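Long-range contact in ABC transporter substrate-binding protein (Bradyrhizobium japonicum, PDB 4I1D), which probably serves as the periplasmic substrate-binding component of an ABC transporter, perhaps for polyamines such as spermidine and putrescine: residues 253-266 and 270-284. Sequence-based numbering, arbitrary orientation.
With SO4 (sulfate ion), chain J.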
loop_
_atom_site.group_PDB
_atom_site.type_symbol
_atom_site.label_atom_id
_atom_site.label_comp_id
_atom_site.label_asym_id
_atom_site.label_seq_id
_atom_site.Cartn_x
_atom_site.Cartn_y
_atom_site.Cartn_z
ATOM N N VAL A 253 -25.757 40.891 -15.350
ATOM C CA VAL A 253 -26.953 40.370 -16.008
ATOM C C VAL A 253 -27.744 41.481 -16.688
ATOM O O VAL A 253 -28.927 41.332 -16.981
ATOM C CB VAL A 253 -27.865 39.562 -15.054
ATOM C CG1 VAL A 253 -27.090 38.415 -14.414
ATOM C CG2 VAL A 253 -28.510 40.462 -13.999
ATOM N N ASP A 254 -27.080 42.600 -16.933
ATOM C CA ASP A 254 -27.669 43.679 -17.723
ATOM C C ASP A 254 -27.984 43.140 -19.122
ATOM O O ASP A 254 -27.132 42.517 -19.760
ATOM C CB ASP A 254 -26.692 44.861 -17.787
ATOM C CG ASP A 254 -27.175 45.982 -18.692
ATOM O OD1 ASP A 254 -27.754 46.966 -18.174
ATOM O OD2 ASP A 254 -26.958 45.888 -19.920
ATOM N N PRO A 255 -29.222 43.345 -19.591
ATOM C CA PRO A 255 -29.633 42.912 -20.931
ATOM C C PRO A 255 -28.575 43.158 -22.020
ATOM O O PRO A 255 -28.231 42.215 -22.735
ATOM C CB PRO A 255 -30.878 43.762 -21.192
ATOM C CG PRO A 255 -31.489 43.897 -19.841
ATOM C CD PRO A 255 -30.336 43.974 -18.858
ATOM N N VAL A 256 -28.087 44.389 -22.129
ATOM C CA VAL A 256 -27.123 44.751 -23.162
ATOM C C VAL A 256 -25.798 44.006 -23.014
ATOM O O VAL A 256 -25.308 43.409 -23.971
ATOM C CB VAL A 256 -26.853 46.266 -23.179
ATOM C CG1 VAL A 256 -25.821 46.608 -24.241
ATOM C CG2 VAL A 256 -28.145 47.031 -23.419
ATOM N N HIS A 257 -25.217 44.047 -21.820
ATOM C CA HIS A 257 -23.948 43.363 -21.582
ATOM C C HIS A 257 -24.111 41.891 -21.933
ATOM O O HIS A 257 -23.268 41.293 -22.602
ATOM C CB HIS A 257 -23.508 43.509 -20.123
ATOM C CG HIS A 257 -23.144 44.910 -19.737
ATOM N ND1 HIS A 257 -22.998 45.307 -18.424
ATOM C CD2 HIS A 257 -22.895 46.007 -20.492
ATOM C CE1 HIS A 257 -22.677 46.587 -18.388
ATOM N NE2 HIS A 257 -22.606 47.036 -19.628
ATOM N N GLN A 258 -25.221 41.325 -21.478
ATOM C CA GLN A 258 -25.560 39.939 -21.734
ATOM C C GLN A 258 -25.749 39.647 -23.222
ATOM O O GLN A 258 -25.249 38.649 -23.725
ATOM C CB GLN A 258 -26.824 39.576 -20.953
ATOM C CG GLN A 258 -26.568 39.300 -19.474
ATOM C CD GLN A 258 -26.226 37.847 -19.228
ATOM O OE1 GLN A 258 -26.917 36.953 -19.719
ATOM N NE2 GLN A 258 -25.151 37.599 -18.477
ATOM N N ALA A 259 -26.476 40.513 -23.923
ATOM C CA ALA A 259 -26.691 40.328 -25.351
ATOM C C ALA A 259 -25.362 40.378 -26.107
ATOM O O ALA A 259 -25.254 39.869 -27.220
ATOM C CB ALA A 259 -27.695 41.381 -25.916
ATOM N N ASN A 260 -24.347 40.987 -25.502
ATOM C CA ASN A 260 -23.048 41.089 -26.163
ATOM C C ASN A 260 -22.208 39.822 -26.066
ATOM O O ASN A 260 -21.282 39.624 -26.854
ATOM C CB ASN A 260 -22.252 42.289 -25.655
ATOM C CG ASN A 260 -22.488 43.535 -26.494
ATOM O OD1 ASN A 260 -21.722 43.837 -27.411
ATOM N ND2 ASN A 260 -23.558 44.259 -26.189
ATOM N N LEU A 261 -22.532 38.963 -25.106
ATOM C CA LEU A 261 -21.732 37.755 -24.890
ATOM C C LEU A 261 -21.699 36.825 -26.112
ATOM O O LEU A 261 -20.618 36.441 -26.566
ATOM C CB LEU A 261 -22.177 36.997 -23.635
ATOM C CG LEU A 261 -21.396 35.704 -23.413
ATOM C CD1 LEU A 261 -19.917 36.002 -23.278
ATOM C CD2 LEU A 261 -21.907 34.959 -22.191
ATOM N N PRO A 262 -22.880 36.467 -26.647
ATOM C CA PRO A 262 -22.966 35.620 -27.848
ATOM C C PRO A 262 -22.438 36.298 -29.106
ATOM O O PRO A 262 -22.426 35.698 -30.179
ATOM C CB PRO A 262 -24.470 35.368 -27.992
ATOM C CG PRO A 262 -25.118 36.479 -27.255
ATOM C CD PRO A 262 -24.211 36.766 -26.097
ATOM N N LEU A 263 -22.019 37.549 -28.998
ATOM C CA LEU A 263 -21.355 38.170 -30.129
ATOM C C LEU A 263 -19.919 37.647 -30.198
ATOM O O LEU A 263 -19.240 37.777 -31.218
ATOM C CB LEU A 263 -21.376 39.692 -30.008
ATOM C CG LEU A 263 -22.750 40.358 -30.131
ATOM C CD1 LEU A 263 -22.595 41.865 -30.321
ATOM C CD2 LEU A 263 -23.508 39.766 -31.292
ATOM N N HIS A 264 -19.468 37.033 -29.109
ATOM C CA HIS A 264 -18.058 36.686 -28.976
ATOM C C HIS A 264 -17.828 35.198 -28.759
ATOM O O HIS A 264 -16.702 34.705 -28.857
ATOM C CB HIS A 264 -17.417 37.520 -27.863
ATOM C CG HIS A 264 -17.336 38.980 -28.199
ATOM N ND1 HIS A 264 -18.137 39.929 -27.605
ATOM C CD2 HIS A 264 -16.573 39.641 -29.102
ATOM C CE1 HIS A 264 -17.862 41.118 -28.117
ATOM N NE2 HIS A 264 -16.917 40.971 -29.027
ATOM N N ILE A 265 -18.907 34.484 -28.479
ATOM C CA ILE A 265 -18.820 33.055 -28.251
ATOM C C ILE A 265 -20.201 32.434 -28.392
ATOM O O ILE A 265 -21.213 33.094 -28.163
ATOM C CB ILE A 265 -18.191 32.741 -26.877
ATOM C CG1 ILE A 265 -17.712 31.287 -26.825
ATOM C CG2 ILE A 265 -19.157 33.100 -25.735
ATOM C CD1 ILE A 265 -16.874 30.971 -25.611
ATOM N N ASP A 266 -20.222 31.169 -28.789
ATOM C CA ASP A 266 -21.448 30.451 -29.115
ATOM C C ASP A 266 -22.238 29.992 -27.877
ATOM O O ASP A 266 -22.677 28.843 -27.801
ATOM C CB ASP A 266 -21.101 29.244 -29.994
ATOM C CG ASP A 266 -22.318 28.631 -30.648
ATOM O OD1 ASP A 266 -23.261 29.393 -30.961
ATOM O OD2 ASP A 266 -22.334 27.392 -30.847
ATOM N N GLY A 270 -27.645 34.258 -20.170
ATOM C CA GLY A 270 -28.403 33.854 -18.997
ATOM C C GLY A 270 -29.682 34.672 -18.846
ATOM O O GLY A 270 -30.702 34.167 -18.374
ATOM N N ASN A 271 -29.636 35.940 -19.245
ATOM C CA ASN A 271 -30.805 36.809 -19.146
ATOM C C ASN A 271 -31.544 36.860 -20.469
ATOM O O ASN A 271 -31.081 37.493 -21.419
ATOM C CB ASN A 271 -30.401 38.225 -18.718
ATOM C CG ASN A 271 -31.605 39.140 -18.494
ATOM O OD1 ASN A 271 -32.723 38.851 -18.933
ATOM N ND2 ASN A 271 -31.376 40.248 -17.810
ATOM N N PRO A 272 -32.704 36.194 -20.534
ATOM C CA PRO A 272 -33.468 36.116 -21.781
ATOM C C PRO A 272 -33.887 37.495 -22.305
ATOM O O PRO A 272 -34.220 37.609 -23.488
ATOM C CB PRO A 272 -34.688 35.266 -21.397
ATOM C CG PRO A 272 -34.794 35.400 -19.915
ATOM C CD PRO A 272 -33.385 35.508 -19.424
ATOM N N LYS A 273 -33.859 38.518 -21.453
ATOM C CA LYS A 273 -34.158 39.881 -21.893
ATOM C C LYS A 273 -33.152 40.359 -22.940
ATOM O O LYS A 273 -33.445 41.259 -23.728
ATOM C CB LYS A 273 -34.181 40.861 -20.714
ATOM C CG LYS A 273 -35.413 40.760 -19.828
ATOM C CD LYS A 273 -36.100 42.114 -19.681
ATOM C CE LYS A 273 -37.323 42.019 -18.775
ATOM N NZ LYS A 273 -38.225 43.204 -18.902
ATOM N N ALA A 274 -31.968 39.757 -22.940
ATOM C CA ALA A 274 -30.942 40.095 -23.922
ATOM C C ALA A 274 -31.463 40.011 -25.360
ATOM O O ALA A 274 -31.030 40.763 -26.226
ATOM C CB ALA A 274 -29.736 39.185 -23.751
ATOM N N PHE A 275 -32.386 39.085 -25.609
ATOM C CA PHE A 275 -32.901 38.845 -26.953
ATOM C C PHE A 275 -33.836 39.938 -27.431
ATOM O O PHE A 275 -34.166 40.004 -28.615
ATOM C CB PHE A 275 -33.636 37.511 -27.024
ATOM C CG PHE A 275 -32.732 36.326 -27.101
ATOM C CD1 PHE A 275 -32.692 35.403 -26.070
ATOM C CD2 PHE A 275 -31.924 36.129 -28.205
ATOM C CE1 PHE A 275 -31.865 34.299 -26.138
ATOM C CE2 PHE A 275 -31.090 35.026 -28.281
ATOM C CZ PHE A 275 -31.061 34.109 -27.244
ATOM N N GLU A 276 -34.269 40.786 -26.506
ATOM C CA GLU A 276 -35.154 41.892 -26.832
ATOM C C GLU A 276 -34.373 43.185 -27.025
ATOM O O GLU A 276 -34.974 44.247 -27.191
ATOM C CB GLU A 276 -36.174 42.089 -25.713
ATOM C CG GLU A 276 -36.888 40.819 -25.290
ATOM C CD GLU A 276 -37.318 40.847 -23.833
ATOM O OE1 GLU A 276 -37.881 39.833 -23.359
ATOM O OE2 GLU A 276 -37.086 41.882 -23.163
ATOM N N THR A 277 -33.041 43.109 -26.996
ATOM C CA THR A 277 -32.216 44.323 -27.034
ATOM C C THR A 277 -31.858 44.797 -28.436
ATOM O O THR A 277 -31.501 45.960 -28.627
ATOM C CB THR A 277 -30.890 44.149 -26.264
ATOM O OG1 THR A 277 -30.173 43.036 -26.809
ATOM C CG2 THR A 277 -31.145 43.914 -24.786
ATOM N N ASN A 278 -31.926 43.899 -29.412
ATOM C CA ASN A 278 -31.578 44.261 -30.783
ATOM C C ASN A 278 -30.081 44.439 -31.006
ATOM O O ASN A 278 -29.667 45.324 -31.760
ATOM C CB ASN A 278 -32.306 45.541 -31.206
ATOM C CG ASN A 278 -33.346 45.294 -32.279
ATOM O OD1 ASN A 278 -33.081 45.477 -33.466
ATOM N ND2 ASN A 278 -34.540 44.879 -31.865
ATOM N N VAL A 279 -29.268 43.616 -30.346
ATOM C CA VAL A 279 -27.833 43.612 -30.621
ATOM C C VAL A 279 -27.443 42.310 -31.300
ATOM O O VAL A 279 -26.469 42.262 -32.052
ATOM C CB VAL A 279 -26.959 43.846 -29.359
ATOM C CG1 VAL A 279 -27.779 44.477 -28.246
ATOM C CG2 VAL A 279 -26.306 42.555 -28.900
ATOM N N ILE A 280 -28.224 41.266 -31.041
ATOM C CA ILE A 280 -28.028 39.962 -31.669
ATOM C C ILE A 280 -28.879 39.814 -32.924
ATOM O O ILE A 280 -30.105 39.758 -32.843
ATOM C CB ILE A 280 -28.403 38.826 -30.710
ATOM C CG1 ILE A 280 -27.688 39.003 -29.366
ATOM C CG2 ILE A 280 -28.063 37.474 -31.328
ATOM C CD1 ILE A 280 -28.141 38.019 -28.300
ATOM N N LYS A 281 -28.227 39.745 -34.080
ATOM C CA LYS A 281 -28.928 39.557 -35.347
ATOM C C LYS A 281 -29.560 38.159 -35.411
ATOM O O LYS A 281 -29.034 37.209 -34.822
ATOM C CB LYS A 281 -27.969 39.776 -36.521
ATOM C CG LYS A 281 -27.221 41.111 -36.472
ATOM C CD LYS A 281 -26.400 41.372 -37.745
ATOM C CE LYS A 281 -24.889 41.241 -37.511
ATOM N NZ LYS A 281 -24.428 39.827 -37.315
ATOM N N PRO A 282 -30.690 38.033 -36.130
ATOM C CA PRO A 282 -31.440 36.773 -36.244
ATOM C C PRO A 282 -30.557 35.588 -36.652
ATOM O O PRO A 282 -30.661 34.514 -36.053
ATOM C CB PRO A 282 -32.454 37.067 -37.355
ATOM C CG PRO A 282 -32.579 38.565 -37.376
ATOM C CD PRO A 282 -31.221 39.075 -37.030
ATOM N N GLU A 283 -29.707 35.793 -37.657
ATOM C CA GLU A 283 -28.805 34.757 -38.156
ATOM C C GLU A 283 -27.877 34.229 -37.057
ATOM O O GLU A 283 -27.537 33.050 -37.036
ATOM C CB GLU A 283 -27.957 35.299 -39.309
ATOM C CG GLU A 283 -28.618 36.412 -40.118
ATOM C CD GLU A 283 -29.454 35.883 -41.273
ATOM O OE1 GLU A 283 -29.481 34.646 -41.478
ATOM O OE2 GLU A 283 -30.081 36.705 -41.980
ATOM N N ARG A 284 -27.465 35.112 -36.153
ATOM C CA ARG A 284 -26.552 34.741 -35.075
ATOM C C ARG A 284 -27.283 34.038 -33.936
ATOM O O ARG A 284 -26.777 33.068 -33.365
ATOM C CB ARG A 284 -25.808 35.975 -34.547
ATOM C CG ARG A 284 -24.926 35.713 -33.325
ATOM C CD ARG A 284 -23.880 34.651 -33.629
ATOM N NE ARG A 284 -23.050 34.319 -32.472
ATOM C CZ ARG A 284 -22.274 33.239 -32.397
ATOM N NH1 ARG A 284 -22.236 32.379 -33.410
ATOM N NH2 ARG A 284 -21.546 33.009 -31.308
HETATM S S SO4 J . -18.137 30.886 -31.919
HETATM O O1 SO4 J . -18.196 32.343 -31.817
HETATM O O2 SO4 J . -18.347 30.294 -30.601
HETATM O O3 SO4 J . -19.181 30.432 -32.836
HETATM O O4 SO4 J . -16.828 30.473 -32.420
#
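R284 starts with CG opposite its backbone N (chi1 174°) and bends at chi2, which brings its guanidinium edge to the carbonyl of P262 in the 3-10 segment 261-263. There NE and NH2 both donate, side-on, to P262 O, NE at 2.7 Å and almost in line with the carbonyl; two coplanar N-H groups suit arginine to gripping one backbone oxygen. D266 OD1 adds a long salt bridge to R284 NH1, 4.0 Å, well off the guanidinium plane and with no N-H aimed at it; D266 OD2 accepts from N206 ND2, and R284 NH1 bonds Q287 OE1. At the far end N271, CG again trans to N, places V253 O in its amide plane, so ND2 donates nearly straight on at 2.8 Å, while OD1 accepts from K273 N in an Asx turn. N271 N approaches Q258 OE1 from above the carbonyl plane (2.9 Å), and Q258 NE2 bonds Y102 O and A252 O. In this periplasmic-binding-protein fold helix 255-260 and its 3-10 extension precede strand 268-269, a partner of strand 100-112; 3-10 segment 272-276, loop and the start of helix 282-285 follow, folding back on the helix. Between the polar ends A259 permits close approach: its small CB lies 3.5 Å from V279 CG2, tighter than usual. I280 CD1 meets the rigid P262 ring at CG, 3.5 Å away.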